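PDB 2OYA: macrophage receptor MARCO from Mus musculus, which probably acts as a scavenger receptor of macrophages, binding ligands through a cysteine-rich domain in which a basic and an acidic cluster both contribute. Local coordinates for residues 13-21 and 57-66. Numbering follows the deposited sequence.
Sequences TNRGRAEVY and YGGGSGNIWL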
loop_
_atom_site.group_PDB
_atom_site.type_symbol
_atom_site.label_atom_id
_atom_site.label_comp_id
_atom_site.label_asym_id
_atom_site.label_seq_id
_atom_site.Cartn_x
_atom_site.Cartn_y
_atom_site.Cartn_z
ATOM N N THR A 13 -2.021 12.249 9.777
ATOM C CA THR A 13 -2.280 11.014 9.014
ATOM C C THR A 13 -2.078 11.254 7.526
ATOM O O THR A 13 -2.385 12.335 7.023
ATOM C CB THR A 13 -3.739 10.512 9.160
ATOM O OG1 THR A 13 -4.632 11.562 8.795
ATOM C CG2 THR A 13 -4.036 10.095 10.586
ATOM N N ASN A 14 -1.555 10.248 6.842
ATOM C CA ASN A 14 -1.515 10.260 5.398
ATOM C C ASN A 14 -2.458 9.145 4.922
ATOM O O ASN A 14 -2.193 7.974 5.150
ATOM C CB ASN A 14 -0.076 10.054 4.913
ATOM C CG ASN A 14 0.075 10.280 3.438
ATOM O OD1 ASN A 14 -0.913 10.389 2.720
ATOM N ND2 ASN A 14 1.319 10.377 2.970
ATOM N N ARG A 15 -3.573 9.534 4.316
ATOM C CA ARG A 15 -4.668 8.611 4.039
ATOM C C ARG A 15 -4.946 8.619 2.552
ATOM O O ARG A 15 -5.023 9.686 1.943
ATOM C CB ARG A 15 -5.908 9.064 4.834
ATOM C CG ARG A 15 -7.180 8.301 4.586
ATOM C CD ARG A 15 -8.308 8.942 5.379
ATOM N NE ARG A 15 -9.505 8.118 5.288
ATOM C CZ ARG A 15 -9.863 7.253 6.226
ATOM N NH1 ARG A 15 -9.136 7.132 7.333
ATOM N NH2 ARG A 15 -10.955 6.528 6.063
ATOM N N GLY A 16 -5.090 7.441 1.953
ATOM C CA GLY A 16 -5.423 7.397 0.533
ATOM C C GLY A 16 -5.280 5.994 -0.025
ATOM O O GLY A 16 -5.130 5.025 0.733
ATOM N N ARG A 17 -5.345 5.881 -1.353
ATOM C CA ARG A 17 -5.203 4.567 -1.991
ATOM C C ARG A 17 -3.725 4.160 -2.017
ATOM O O ARG A 17 -2.852 4.978 -2.350
ATOM C CB ARG A 17 -5.797 4.610 -3.403
ATOM C CG ARG A 17 -5.676 3.330 -4.203
ATOM C CD ARG A 17 -6.359 3.496 -5.575
ATOM N NE ARG A 17 -5.791 4.609 -6.336
ATOM C CZ ARG A 17 -6.332 5.828 -6.471
ATOM N NH1 ARG A 17 -7.510 6.139 -5.928
ATOM N NH2 ARG A 17 -5.692 6.735 -7.204
ATOM N N ALA A 18 -3.452 2.895 -1.678
ATOM C CA ALA A 18 -2.087 2.353 -1.708
ATOM C C ALA A 18 -1.707 1.959 -3.140
ATOM O O ALA A 18 -2.379 1.115 -3.762
ATOM C CB ALA A 18 -1.965 1.140 -0.766
ATOM N N GLU A 19 -0.636 2.559 -3.653
ATOM C CA GLU A 19 -0.142 2.194 -4.994
ATOM C C GLU A 19 1.292 1.709 -4.965
ATOM O O GLU A 19 2.043 2.055 -4.068
ATOM C CB GLU A 19 -0.333 3.344 -5.995
ATOM C CG GLU A 19 -1.821 3.659 -6.203
ATOM C CD GLU A 19 -2.101 4.637 -7.326
ATOM O OE1 GLU A 19 -3.304 4.892 -7.567
ATOM O OE2 GLU A 19 -1.142 5.129 -7.979
ATOM N N VAL A 20 1.648 0.881 -5.947
ATOM C CA VAL A 20 2.939 0.213 -5.980
ATOM C C VAL A 20 3.485 0.312 -7.405
ATOM O O VAL A 20 2.718 0.272 -8.364
ATOM C CB VAL A 20 2.825 -1.273 -5.487
ATOM C CG1 VAL A 20 1.913 -2.114 -6.400
ATOM C CG2 VAL A 20 4.172 -1.922 -5.353
ATOM N N TYR A 21 4.801 0.493 -7.516
ATOM C CA TYR A 21 5.464 0.672 -8.804
ATOM C C TYR A 21 6.141 -0.641 -9.213
ATOM O O TYR A 21 7.092 -1.107 -8.555
ATOM C CB TYR A 21 6.485 1.816 -8.702
ATOM C CG TYR A 21 6.994 2.297 -10.036
ATOM C CD1 TYR A 21 6.221 3.150 -10.845
ATOM C CD2 TYR A 21 8.249 1.910 -10.499
ATOM C CE1 TYR A 21 6.699 3.594 -12.084
ATOM C CE2 TYR A 21 8.735 2.356 -11.733
ATOM C CZ TYR A 21 7.964 3.197 -12.511
ATOM O OH TYR A 21 8.442 3.636 -13.741
ATOM N N TYR A 57 -11.128 1.297 -0.826
ATOM C CA TYR A 57 -10.912 2.724 -0.942
ATOM C C TYR A 57 -11.291 3.141 -2.360
ATOM O O TYR A 57 -11.921 4.194 -2.581
ATOM C CB TYR A 57 -9.443 3.061 -0.664
ATOM C CG TYR A 57 -9.238 4.527 -0.519
ATOM C CD1 TYR A 57 -9.258 5.122 0.739
ATOM C CD2 TYR A 57 -9.039 5.342 -1.648
ATOM C CE1 TYR A 57 -9.090 6.486 0.885
ATOM C CE2 TYR A 57 -8.878 6.719 -1.509
ATOM C CZ TYR A 57 -8.895 7.281 -0.246
ATOM O OH TYR A 57 -8.712 8.639 -0.085
ATOM N N GLY A 58 -10.901 2.294 -3.309
ATOM C CA GLY A 58 -11.225 2.460 -4.721
ATOM C C GLY A 58 -10.478 3.575 -5.434
ATOM O O GLY A 58 -9.543 4.226 -4.879
ATOM N N GLY A 59 -10.894 3.795 -6.684
ATOM C CA GLY A 59 -10.488 4.988 -7.411
ATOM C C GLY A 59 -9.249 4.924 -8.285
ATOM O O GLY A 59 -8.928 5.911 -8.946
ATOM N N GLY A 60 -8.542 3.795 -8.286
ATOM C CA GLY A 60 -7.344 3.659 -9.107
ATOM C C GLY A 60 -7.667 3.306 -10.557
ATOM O O GLY A 60 -8.839 3.182 -10.947
ATOM N N SER A 61 -6.622 3.165 -11.360
ATOM C CA SER A 61 -6.784 2.764 -12.762
ATOM C C SER A 61 -5.535 2.015 -13.187
ATOM O O SER A 61 -4.579 1.896 -12.411
ATOM C CB SER A 61 -7.009 3.977 -13.669
ATOM O OG SER A 61 -5.851 4.815 -13.717
ATOM N N GLY A 62 -5.546 1.508 -14.418
ATOM C CA GLY A 62 -4.422 0.723 -14.915
ATOM C C GLY A 62 -4.278 -0.613 -14.213
ATOM O O GLY A 62 -5.249 -1.258 -13.817
ATOM N N ASN A 63 -3.037 -1.033 -14.063
ATOM C CA ASN A 63 -2.776 -2.328 -13.489
ATOM C C ASN A 63 -3.170 -2.460 -12.020
ATOM O O ASN A 63 -2.981 -1.542 -11.231
ATOM C CB ASN A 63 -1.305 -2.669 -13.654
ATOM C CG ASN A 63 -0.955 -2.992 -15.066
ATOM O OD1 ASN A 63 -1.288 -4.071 -15.572
ATOM N ND2 ASN A 63 -0.282 -2.050 -15.735
ATOM N N ILE A 64 -3.740 -3.611 -11.672
ATOM C CA ILE A 64 -3.839 -3.990 -10.266
ATOM C C ILE A 64 -2.655 -4.935 -10.053
ATOM O O ILE A 64 -2.645 -6.054 -10.553
ATOM C CB ILE A 64 -5.204 -4.642 -9.928
ATOM C CG1 ILE A 64 -6.352 -3.649 -10.222
ATOM C CG2 ILE A 64 -5.245 -5.095 -8.447
ATOM C CD1 ILE A 64 -7.742 -4.290 -10.266
ATOM N N TRP A 65 -1.621 -4.466 -9.366
ATOM C CA TRP A 65 -0.405 -5.284 -9.260
ATOM C C TRP A 65 -0.415 -6.377 -8.195
ATOM O O TRP A 65 0.245 -7.403 -8.364
ATOM C CB TRP A 65 0.824 -4.417 -9.029
ATOM C CG TRP A 65 1.319 -3.637 -10.225
ATOM C CD1 TRP A 65 1.713 -2.345 -10.234
ATOM C CD2 TRP A 65 1.501 -4.126 -11.571
ATOM N NE1 TRP A 65 2.132 -1.979 -11.498
ATOM C CE2 TRP A 65 2.019 -3.057 -12.333
ATOM C CE3 TRP A 65 1.284 -5.366 -12.193
ATOM C CZ2 TRP A 65 2.298 -3.172 -13.699
ATOM C CZ3 TRP A 65 1.579 -5.485 -13.561
ATOM C CH2 TRP A 65 2.081 -4.392 -14.290
ATOM N N LEU A 66 -1.090 -6.122 -7.079
ATOM C CA LEU A 66 -1.068 -7.040 -5.927
ATOM C C LEU A 66 -2.462 -7.476 -5.485
ATOM O O LEU A 66 -3.426 -6.717 -5.598
ATOM C CB LEU A 66 -0.341 -6.398 -4.744
ATOM C CG LEU A 66 1.156 -6.123 -4.907
ATOM C CD1 LEU A 66 1.671 -5.379 -3.676
ATOM C CD2 LEU A 66 1.931 -7.430 -5.155
HETATM O O HOH W 1 -10.041 9.447 2.557
HETATM O O HOH W 2 -4.098 4.395 -10.139
#
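Arg17 and the glycine-rich loop Gly58–Gly60 form a polar contact, flanked by Tyr57 and by a small apolar patch, where the chain turns from strand 14-15 into strand 17-22 of the SRCR domain and passes the loop leading into strand 64-66. The arginine chain runs extended and then bends at chi3 (58°), which lays its guanidinium against the loop backbone: Gly59 C and Gly60 N lie over one face, and Arg17 NH1 donates to Gly58 O (3.0 Å, 158°) on a carbonyl lone pair. Arg17 NE and NH2 both donate side-on to Glu19 OE1 in a salt bridge, in the guanidinium plane, with NE to OE1 at 2.8 Å, so the group is fixed from two edges. A water links the same OE1 to Ser61 N. The Tyr57 ring covers the peptide between Gly16 and Arg17, with Gly16 C over its centre, 3.8 Å above the plane, while a second water joins its OH to Arg15 NE. Farther along, Val20 CG1 packs on Trp65 CB (3.7 Å), and Val20 O meets the indole edge at CD1; Trp65 NE1 is hydrogen-bonded to Glu25 O. Strand 25-29 lies between 17-22 and 64-66 in their mixed sheet, whereas Gly16 and Ala18 pair with the chain around strand 98-101.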